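Local coordinates for zinc-type alcohol dehydrogenase-like protein YAHK (PDB 1UUF) that reduces a wide range of aldehydes to the corresponding alcohols, strongly preferring NADPH over NADH as electron donor, and binds two zinc ions per subunit, at residues 198-203 / 219-224; 261-266 / 284-289; 273-278 / 305-310. One frame throughout, in Å; residues are numbered along the deposited sequence.

Contact 1. Residues 198-203 / 219-224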
loop_
_atom_site.group_PDB
_atom_site.type_symbol
_atom_site.label_atom_id
_atom_site.label_comp_id
_atom_site.label_asym_id
_atom_site.label_seq_id
_atom_site.Cartn_x
_atom_site.Cartn_y
_atom_site.Cartn_z
ATOM N N VAL A 198 -15.921 -6.047 2.035
ATOM C CA VAL A 198 -14.699 -6.707 1.604
ATOM C C VAL A 198 -14.843 -7.437 0.282
ATOM O O VAL A 198 -15.822 -8.149 0.052
ATOM C CB VAL A 198 -14.240 -7.723 2.667
ATOM C CG1 VAL A 198 -12.971 -8.433 2.208
ATOM C CG2 VAL A 198 -14.020 -7.011 3.991
ATOM N N GLY A 199 -13.857 -7.255 -0.586
ATOM C CA GLY A 199 -13.892 -7.925 -1.866
ATOM C C GLY A 199 -12.881 -9.048 -1.902
ATOM O O GLY A 199 -11.828 -8.977 -1.265
ATOM N N VAL A 200 -13.217 -10.109 -2.621
ATOM C CA VAL A 200 -12.313 -11.237 -2.772
ATOM C C VAL A 200 -12.243 -11.488 -4.267
ATOM O O VAL A 200 -13.258 -11.781 -4.900
ATOM C CB VAL A 200 -12.829 -12.498 -2.056
ATOM C CG1 VAL A 200 -11.906 -13.678 -2.360
ATOM C CG2 VAL A 200 -12.876 -12.255 -0.549
ATOM N N VAL A 201 -11.046 -11.351 -4.832
ATOM C CA VAL A 201 -10.859 -11.548 -6.259
ATOM C C VAL A 201 -10.314 -12.942 -6.521
ATOM O O VAL A 201 -9.278 -13.320 -5.977
ATOM C CB VAL A 201 -9.873 -10.515 -6.847
ATOM C CG1 VAL A 201 -9.837 -10.639 -8.361
ATOM C CG2 VAL A 201 -10.283 -9.110 -6.437
ATOM N N GLY A 202 -11.020 -13.704 -7.352
ATOM C CA GLY A 202 -10.582 -15.050 -7.669
ATOM C C GLY A 202 -11.403 -16.092 -6.937
ATOM O O GLY A 202 -11.670 -15.954 -5.744
ATOM N N ILE A 203 -11.808 -17.138 -7.652
ATOM C CA ILE A 203 -12.610 -18.200 -7.055
ATOM C C ILE A 203 -11.898 -19.549 -7.167
ATOM O O ILE A 203 -12.483 -20.539 -7.615
ATOM C CB ILE A 203 -13.994 -18.309 -7.742
ATOM C CG1 ILE A 203 -14.570 -16.916 -8.006
ATOM C CG2 ILE A 203 -14.956 -19.096 -6.855
ATOM C CD1 ILE A 203 -14.893 -16.117 -6.757
ATOM N N ALA A 219 -18.121 -9.819 7.497
ATOM C CA ALA A 219 -18.048 -8.724 6.539
ATOM C C ALA A 219 -19.072 -8.914 5.426
ATOM O O ALA A 219 -19.618 -10.005 5.254
ATOM C CB ALA A 219 -16.644 -8.646 5.938
ATOM N N HIS A 220 -19.361 -7.839 4.701
ATOM C CA HIS A 220 -20.260 -7.921 3.561
ATOM C C HIS A 220 -19.264 -8.285 2.470
ATOM O O HIS A 220 -18.372 -7.499 2.148
ATOM C CB HIS A 220 -20.904 -6.571 3.268
ATOM C CG HIS A 220 -21.808 -6.587 2.078
ATOM N ND1 HIS A 220 -21.339 -6.506 0.785
ATOM C CD2 HIS A 220 -23.155 -6.706 1.984
ATOM C CE1 HIS A 220 -22.356 -6.573 -0.055
ATOM N NE2 HIS A 220 -23.469 -6.695 0.647
ATOM N N VAL A 221 -19.410 -9.481 1.911
ATOM C CA VAL A 221 -18.464 -9.974 0.918
ATOM C C VAL A 221 -18.894 -9.926 -0.542
ATOM O O VAL A 221 -19.970 -10.394 -0.897
ATOM C CB VAL A 221 -18.081 -11.431 1.249
ATOM C CG1 VAL A 221 -17.027 -11.940 0.271
ATOM C CG2 VAL A 221 -17.577 -11.515 2.679
ATOM N N VAL A 222 -18.032 -9.355 -1.378
ATOM C CA VAL A 222 -18.282 -9.283 -2.810
ATOM C C VAL A 222 -17.186 -10.093 -3.491
ATOM O O VAL A 222 -15.999 -9.802 -3.328
ATOM C CB VAL A 222 -18.219 -7.837 -3.340
ATOM C CG1 VAL A 222 -18.491 -7.830 -4.842
ATOM C CG2 VAL A 222 -19.241 -6.972 -2.615
ATOM N N ALA A 223 -17.580 -11.127 -4.228
ATOM C CA ALA A 223 -16.616 -11.957 -4.932
ATOM C C ALA A 223 -16.511 -11.487 -6.371
ATOM O O ALA A 223 -17.514 -11.127 -6.982
ATOM C CB ALA A 223 -17.048 -13.418 -4.896
ATOM N N PHE A 224 -15.292 -11.495 -6.904
ATOM C CA PHE A 224 -15.050 -11.080 -8.279
ATOM C C PHE A 224 -14.536 -12.250 -9.109
ATOM O O PHE A 224 -13.599 -12.945 -8.710
ATOM C CB PHE A 224 -14.016 -9.949 -8.335
ATOM C CG PHE A 224 -14.466 -8.676 -7.686
ATOM C CD1 PHE A 224 -14.390 -8.511 -6.308
ATOM C CD2 PHE A 224 -14.970 -7.637 -8.458
ATOM C CE1 PHE A 224 -14.810 -7.323 -5.706
ATOM C CE2 PHE A 224 -15.393 -6.444 -7.867
ATOM C CZ PHE A 224 -15.312 -6.289 -6.489
#
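The ring of Phe224 meets Gly199 and Val200 with its rim: the CA of Gly199 and the carbonyl O of Val200 both lie near the ring plane, with CE1 4.0 Å from Gly199 CA and CD1 3.7 Å from Val200 O. Phe274 packs edge-to-face with the same ring. The two segments are the parallel strands of a Rossmann-type beta-alpha-beta unit, strand 197-201, helix 205-216 and strand 220-225, which opens the dinucleotide-binding fold. CG of Phe224 is anti to its own carbonyl carbon (chi1 -65°), and the ring runs beside the neighbouring strand with its edge to Gly199, where a CB would collide with CE1. Five backbone hydrogen bonds join the strands, from Val198 N to His220 O at one end to Gly202 N and Phe224 O, 3.0 Å apart, at the other. On the sheet face opposite Phe224, Val198, Val200, Val221 and Ala223 carry the packing, the last three resting on helix 205-216. Gly202, with a positive phi of 104°, turns the chain out of the strand and is the first glycine of a sequence consistent with the GxGxxG dinucleotide-binding motif. Just beyond it, the Ile203 side chain reaches the other strand, its CD1 3.9 Å from Ala223 CB.

Contact 2. Residues 261-266 / 284-289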
loop_
_atom_site.group_PDB
_atom_site.type_symbol
_atom_site.label_atom_id
_atom_site.label_comp_id
_atom_site.label_asym_id
_atom_site.label_seq_id
_atom_site.Cartn_x
_atom_site.Cartn_y
_atom_site.Cartn_z
ATOM N N ILE A 261 -9.811 -5.100 -0.184
ATOM C CA ILE A 261 -9.969 -6.051 -1.270
ATOM C C ILE A 261 -8.824 -7.046 -1.209
ATOM O O ILE A 261 -7.657 -6.665 -1.236
ATOM C CB ILE A 261 -9.959 -5.370 -2.654
ATOM C CG1 ILE A 261 -11.224 -4.522 -2.822
ATOM C CG2 ILE A 261 -9.921 -6.433 -3.754
ATOM C CD1 ILE A 261 -11.299 -3.787 -4.142
ATOM N N LEU A 262 -9.171 -8.325 -1.119
ATOM C CA LEU A 262 -8.178 -9.390 -1.072
ATOM C C LEU A 262 -8.103 -10.003 -2.468
ATOM O O LEU A 262 -9.047 -10.648 -2.917
ATOM C CB LEU A 262 -8.606 -10.453 -0.054
ATOM C CG LEU A 262 -7.654 -11.637 0.117
ATOM C CD1 LEU A 262 -6.321 -11.150 0.673
ATOM C CD2 LEU A 262 -8.287 -12.657 1.045
ATOM N N ASN A 263 -6.990 -9.785 -3.164
ATOM C CA ASN A 263 -6.837 -10.318 -4.516
ATOM C C ASN A 263 -6.013 -11.604 -4.474
ATOM O O ASN A 263 -4.826 -11.572 -4.156
ATOM C CB ASN A 263 -6.176 -9.260 -5.407
ATOM C CG ASN A 263 -6.289 -9.586 -6.885
ATOM O OD1 ASN A 263 -6.457 -8.692 -7.723
ATOM N ND2 ASN A 263 -6.191 -10.862 -7.214
ATOM N N THR A 264 -6.651 -12.731 -4.793
ATOM C CA THR A 264 -5.991 -14.035 -4.754
ATOM C C THR A 264 -5.582 -14.603 -6.110
ATOM O O THR A 264 -5.026 -15.702 -6.180
ATOM C CB THR A 264 -6.887 -15.096 -4.075
ATOM O OG1 THR A 264 -7.970 -15.442 -4.952
ATOM C CG2 THR A 264 -7.451 -14.562 -2.767
ATOM N N VAL A 265 -5.859 -13.872 -7.183
ATOM C CA VAL A 265 -5.513 -14.345 -8.522
ATOM C C VAL A 265 -3.998 -14.433 -8.709
ATOM O O VAL A 265 -3.260 -13.531 -8.316
ATOM C CB VAL A 265 -6.108 -13.420 -9.612
ATOM C CG1 VAL A 265 -5.738 -13.932 -10.999
ATOM C CG2 VAL A 265 -7.616 -13.357 -9.464
ATOM N N ALA A 266 -3.547 -15.530 -9.314
ATOM C CA ALA A 266 -2.127 -15.761 -9.557
ATOM C C ALA A 266 -1.522 -14.652 -10.410
ATOM O O ALA A 266 -0.519 -14.042 -10.034
ATOM C CB ALA A 266 -1.932 -17.110 -10.238
ATOM N N MET A 284 -5.822 -2.775 -1.150
ATOM C CA MET A 284 -6.049 -4.028 -1.866
ATOM C C MET A 284 -4.766 -4.795 -1.624
ATOM O O MET A 284 -3.677 -4.304 -1.929
ATOM C CB MET A 284 -6.247 -3.846 -3.371
ATOM C CG MET A 284 -6.196 -5.196 -4.107
ATOM S SD MET A 284 -6.794 -5.152 -5.806
ATOM C CE MET A 284 -5.639 -3.984 -6.526
ATOM N N THR A 285 -4.886 -5.984 -1.053
ATOM C CA THR A 285 -3.711 -6.793 -0.762
ATOM C C THR A 285 -3.678 -8.008 -1.665
ATOM O O THR A 285 -4.680 -8.702 -1.816
ATOM C CB THR A 285 -3.718 -7.248 0.705
ATOM O OG1 THR A 285 -3.642 -6.092 1.546
ATOM C CG2 THR A 285 -2.533 -8.169 1.001
ATOM N N LEU A 286 -2.517 -8.251 -2.265
ATOM C CA LEU A 286 -2.337 -9.377 -3.170
ATOM C C LEU A 286 -1.716 -10.557 -2.419
ATOM O O LEU A 286 -0.780 -10.376 -1.643
ATOM C CB LEU A 286 -1.409 -8.971 -4.320
ATOM C CG LEU A 286 -1.637 -7.587 -4.939
ATOM C CD1 LEU A 286 -0.575 -7.319 -5.994
ATOM C CD2 LEU A 286 -3.023 -7.510 -5.536
ATOM N N VAL A 287 -2.240 -11.760 -2.643
ATOM C CA VAL A 287 -1.692 -12.950 -1.993
ATOM C C VAL A 287 -1.446 -14.090 -2.976
ATOM O O VAL A 287 -0.864 -15.113 -2.612
ATOM C CB VAL A 287 -2.606 -13.469 -0.852
ATOM C CG1 VAL A 287 -2.697 -12.434 0.245
ATOM C CG2 VAL A 287 -3.990 -13.801 -1.396
ATOM N N GLY A 288 -1.886 -13.915 -4.218
ATOM C CA GLY A 288 -1.672 -14.950 -5.217
ATOM C C GLY A 288 -0.203 -15.080 -5.593
ATOM O O GLY A 288 0.582 -14.159 -5.375
ATOM N N ALA A 289 0.173 -16.222 -6.164
ATOM C CA ALA A 289 1.557 -16.463 -6.565
ATOM C C ALA A 289 2.031 -15.432 -7.586
ATOM O O ALA A 289 2.316 -14.281 -7.243
ATOM C CB ALA A 289 1.691 -17.870 -7.148
HETATM O O HOH W 1 -2.842 -11.841 -6.265
#
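This is a parallel pairing of strands 258-263 and 282-286, the fourth and fifth across the six-stranded sheet, extended by water-bridged loops. Met284 lies obliquely against Ile261, its CG 3.9 Å from Ile261 CG2. Met284 CG is anti to the backbone N (chi1 168°), Met284 SD lies 4.0 Å from Ile261 CG2, and the side chain also packs on Phe274 of helix 271-275. Replacing Met284 by an alanine removes CG, SD and CE, and would probably open a gap beside Ile261 CG2 and Phe274. On the same face Leu286 runs side by side with Asn263, its CD2 3.6 Å from Asn263 CB. Three backbone hydrogen bonds, such as Asn263 N to Thr285 O at 2.9 Å, hold the register. In this Rossmann-type fold strand 258-263 follows strand 197-201 across the sheet, and Thr264 OG1 bonds back to Val201 O. The other face carries Leu262, whose side chain crosses that of Val287 at about a right angle, CD1 3.9 Å from Val287 CG1; both rest on helix 176-189. Where the strands end, one water donates to Asn263 O and to Val265 O, 2.7 Å away, and accepts from Gly288 N. A side chain on Gly288 would strike the carbonyls of Thr264 and Val265.

Contact 3. Residues 273-278 / 305-310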
loop_
_atom_site.group_PDB
_atom_site.type_symbol
_atom_site.label_atom_id
_atom_site.label_comp_id
_atom_site.label_asym_id
_atom_site.label_seq_id
_atom_site.Cartn_x
_atom_site.Cartn_y
_atom_site.Cartn_z
ATOM N N ASP A 273 -8.680 -1.091 -12.271
ATOM C CA ASP A 273 -10.122 -1.169 -12.071
ATOM C C ASP A 273 -10.456 -1.430 -10.610
ATOM O O ASP A 273 -11.387 -0.839 -10.064
ATOM C CB ASP A 273 -10.735 -2.275 -12.936
ATOM C CG ASP A 273 -10.625 -1.988 -14.420
ATOM O OD1 ASP A 273 -10.830 -0.821 -14.818
ATOM O OD2 ASP A 273 -10.347 -2.933 -15.188
ATOM N N PHE A 274 -9.695 -2.315 -9.972
ATOM C CA PHE A 274 -9.941 -2.628 -8.570
ATOM C C PHE A 274 -9.549 -1.502 -7.620
ATOM O O PHE A 274 -10.218 -1.272 -6.616
ATOM C CB PHE A 274 -9.212 -3.914 -8.174
ATOM C CG PHE A 274 -9.800 -5.147 -8.787
ATOM C CD1 PHE A 274 -9.196 -5.753 -9.882
ATOM C CD2 PHE A 274 -10.985 -5.684 -8.290
ATOM C CE1 PHE A 274 -9.762 -6.880 -10.476
ATOM C CE2 PHE A 274 -11.561 -6.812 -8.880
ATOM C CZ PHE A 274 -10.950 -7.407 -9.971
ATOM N N THR A 275 -8.465 -0.803 -7.930
ATOM C CA THR A 275 -8.030 0.294 -7.076
ATOM C C THR A 275 -9.123 1.356 -6.977
ATOM O O THR A 275 -9.357 1.922 -5.909
ATOM C CB THR A 275 -6.731 0.925 -7.614
ATOM O OG1 THR A 275 -5.686 -0.057 -7.579
ATOM C CG2 THR A 275 -6.319 2.118 -6.760
ATOM N N THR A 276 -9.817 1.609 -8.082
ATOM C CA THR A 276 -10.875 2.612 -8.072
ATOM C C THR A 276 -12.096 2.172 -7.271
ATOM O O THR A 276 -12.973 2.985 -6.987
ATOM C CB THR A 276 -11.328 2.976 -9.500
ATOM O OG1 THR A 276 -11.930 1.835 -10.120
ATOM C CG2 THR A 276 -10.143 3.429 -10.327
ATOM N N LEU A 277 -12.150 0.893 -6.901
ATOM C CA LEU A 277 -13.272 0.371 -6.117
ATOM C C LEU A 277 -13.036 0.555 -4.615
ATOM O O LEU A 277 -13.926 0.308 -3.801
ATOM C CB LEU A 277 -13.481 -1.120 -6.400
ATOM C CG LEU A 277 -13.622 -1.565 -7.856
ATOM C CD1 LEU A 277 -13.963 -3.049 -7.883
ATOM C CD2 LEU A 277 -14.702 -0.754 -8.554
ATOM N N LEU A 278 -11.830 0.982 -4.252
ATOM C CA LEU A 278 -11.476 1.190 -2.848
ATOM C C LEU A 278 -11.908 2.543 -2.299
ATOM O O LEU A 278 -11.823 3.553 -2.988
ATOM C CB LEU A 278 -9.963 1.078 -2.666
ATOM C CG LEU A 278 -9.287 -0.261 -2.942
ATOM C CD1 LEU A 278 -7.772 -0.064 -2.910
ATOM C CD2 LEU A 278 -9.725 -1.282 -1.903
ATOM N N LYS A 305 -7.068 9.202 -3.419
ATOM C CA LYS A 305 -7.834 8.777 -2.250
ATOM C C LYS A 305 -6.988 8.133 -1.163
ATOM O O LYS A 305 -7.521 7.460 -0.281
ATOM C CB LYS A 305 -8.930 7.793 -2.672
ATOM C CG LYS A 305 -10.030 8.408 -3.528
ATOM C CD LYS A 305 -10.874 9.381 -2.723
ATOM C CE LYS A 305 -12.051 9.887 -3.543
ATOM N NZ LYS A 305 -12.845 10.890 -2.785
ATOM N N ARG A 306 -5.679 8.352 -1.222
ATOM C CA ARG A 306 -4.751 7.777 -0.253
ATOM C C ARG A 306 -5.002 6.282 -0.097
ATOM O O ARG A 306 -5.187 5.768 1.011
ATOM C CB ARG A 306 -4.874 8.475 1.106
ATOM C CG ARG A 306 -3.671 8.203 2.006
ATOM C CD ARG A 306 -3.545 9.249 3.106
ATOM N NE ARG A 306 -4.675 9.205 4.030
ATOM C CZ ARG A 306 -4.900 10.105 4.978
ATOM N NH1 ARG A 306 -4.074 11.134 5.132
ATOM N NH2 ARG A 306 -5.953 9.976 5.776
ATOM N N ARG A 307 -5.016 5.591 -1.229
ATOM C CA ARG A 307 -5.232 4.150 -1.250
ATOM C C ARG A 307 -3.878 3.473 -1.286
ATOM O O ARG A 307 -2.859 4.120 -1.527
ATOM C CB ARG A 307 -6.008 3.753 -2.496
ATOM C CG ARG A 307 -7.435 4.247 -2.541
ATOM C CD ARG A 307 -7.869 4.343 -3.986
ATOM N NE ARG A 307 -9.304 4.531 -4.148
ATOM C CZ ARG A 307 -9.854 5.119 -5.204
ATOM N NH1 ARG A 307 -9.082 5.582 -6.179
ATOM N NH2 ARG A 307 -11.171 5.228 -5.294
ATOM N N ALA A 308 -3.867 2.167 -1.052
ATOM C CA ALA A 308 -2.619 1.429 -1.068
ATOM C C ALA A 308 -2.784 0.032 -1.641
ATOM O O ALA A 308 -3.878 -0.545 -1.620
ATOM C CB ALA A 308 -2.062 1.333 0.350
ATOM N N ILE A 309 -1.686 -0.492 -2.171
ATOM C CA ILE A 309 -1.646 -1.852 -2.683
ATOM C C ILE A 309 -0.589 -2.503 -1.803
ATOM O O ILE A 309 0.507 -1.973 -1.647
ATOM C CB ILE A 309 -1.198 -1.909 -4.156
ATOM C CG1 ILE A 309 -2.164 -1.102 -5.025
ATOM C CG2 ILE A 309 -1.137 -3.361 -4.623
ATOM C CD1 ILE A 309 -3.609 -1.531 -4.909
ATOM N N ALA A 310 -0.926 -3.640 -1.210
ATOM C CA ALA A 310 0.005 -4.325 -0.332
ATOM C C ALA A 310 0.091 -5.797 -0.689
ATOM O O ALA A 310 -0.604 -6.279 -1.581
ATOM C CB ALA A 310 -0.442 -4.168 1.119
#
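Arg307 and Leu278 carry the polar part of this contact. The guanidinium grips the carbonyl O of Leu278 side-on with two nitrogens, NE and NH2, so that the one oxygen accepts from both. Leu278 O lies near the guanidinium plane, 2.9 Å from Arg307 NH2. NH2 approaches in the carbonyl plane, whereas NE sits well above it. The third nitrogen, NH1, bonds to Asn301 O in helix 299-303, which probably limits rotation of the group further.

The carbonyl O of Thr275 lies 3.1 Å above the guanidinium plane of Arg307 on one side, displaced toward the rim, with Thr276 CA beside it. Over the centre of the opposite face sits CG of Lys305. The plane thus lies between the Thr275-Thr276 backbone and Lys305.

Thr275 to Leu278 form a type I beta turn that leads to strand 278-279; segment 305-310 leads into strand 308-311, the edge strand of the Rossmann-type sheet within this chain. At that edge Ala308, Ile309 and Ala310 pair antiparallel with a strand of the second subunit, continuing the sheet across the dimer.

Van der Waals contacts complete the interface. The Arg307 chain is extended from CG to NE, and its CD makes a carbon contact with Thr275 CG2 at 3.9 Å. Ile309 CD1 approaches Thr275 OG1 to 3.7 Å; that hydroxyl is hydrogen-bonded to Leu271 O.

Contacts 1 and 2 pair neighbouring strands of one parallel sheet and meet at its strands 197-201 and 258-263, their centres about 11 Å apart. Contact 3 joins the same sheet at its edge: Leu286 N lies 2.8 Å from Ala310 O. Its helix 271-275 also lies over one face, where Phe274 touches both other contacts, its CE2 3.5 Å from Phe224 CD2 and its CB 3.6 Å from Met284 SD. Of the three, contact 2 comes near the catalytic zinc: the side chain of Ala289 is about 9 Å from a bound zinc ion and about 8 Å from that of Cys60. Contacts 1 and 3 lie away from the zinc sites.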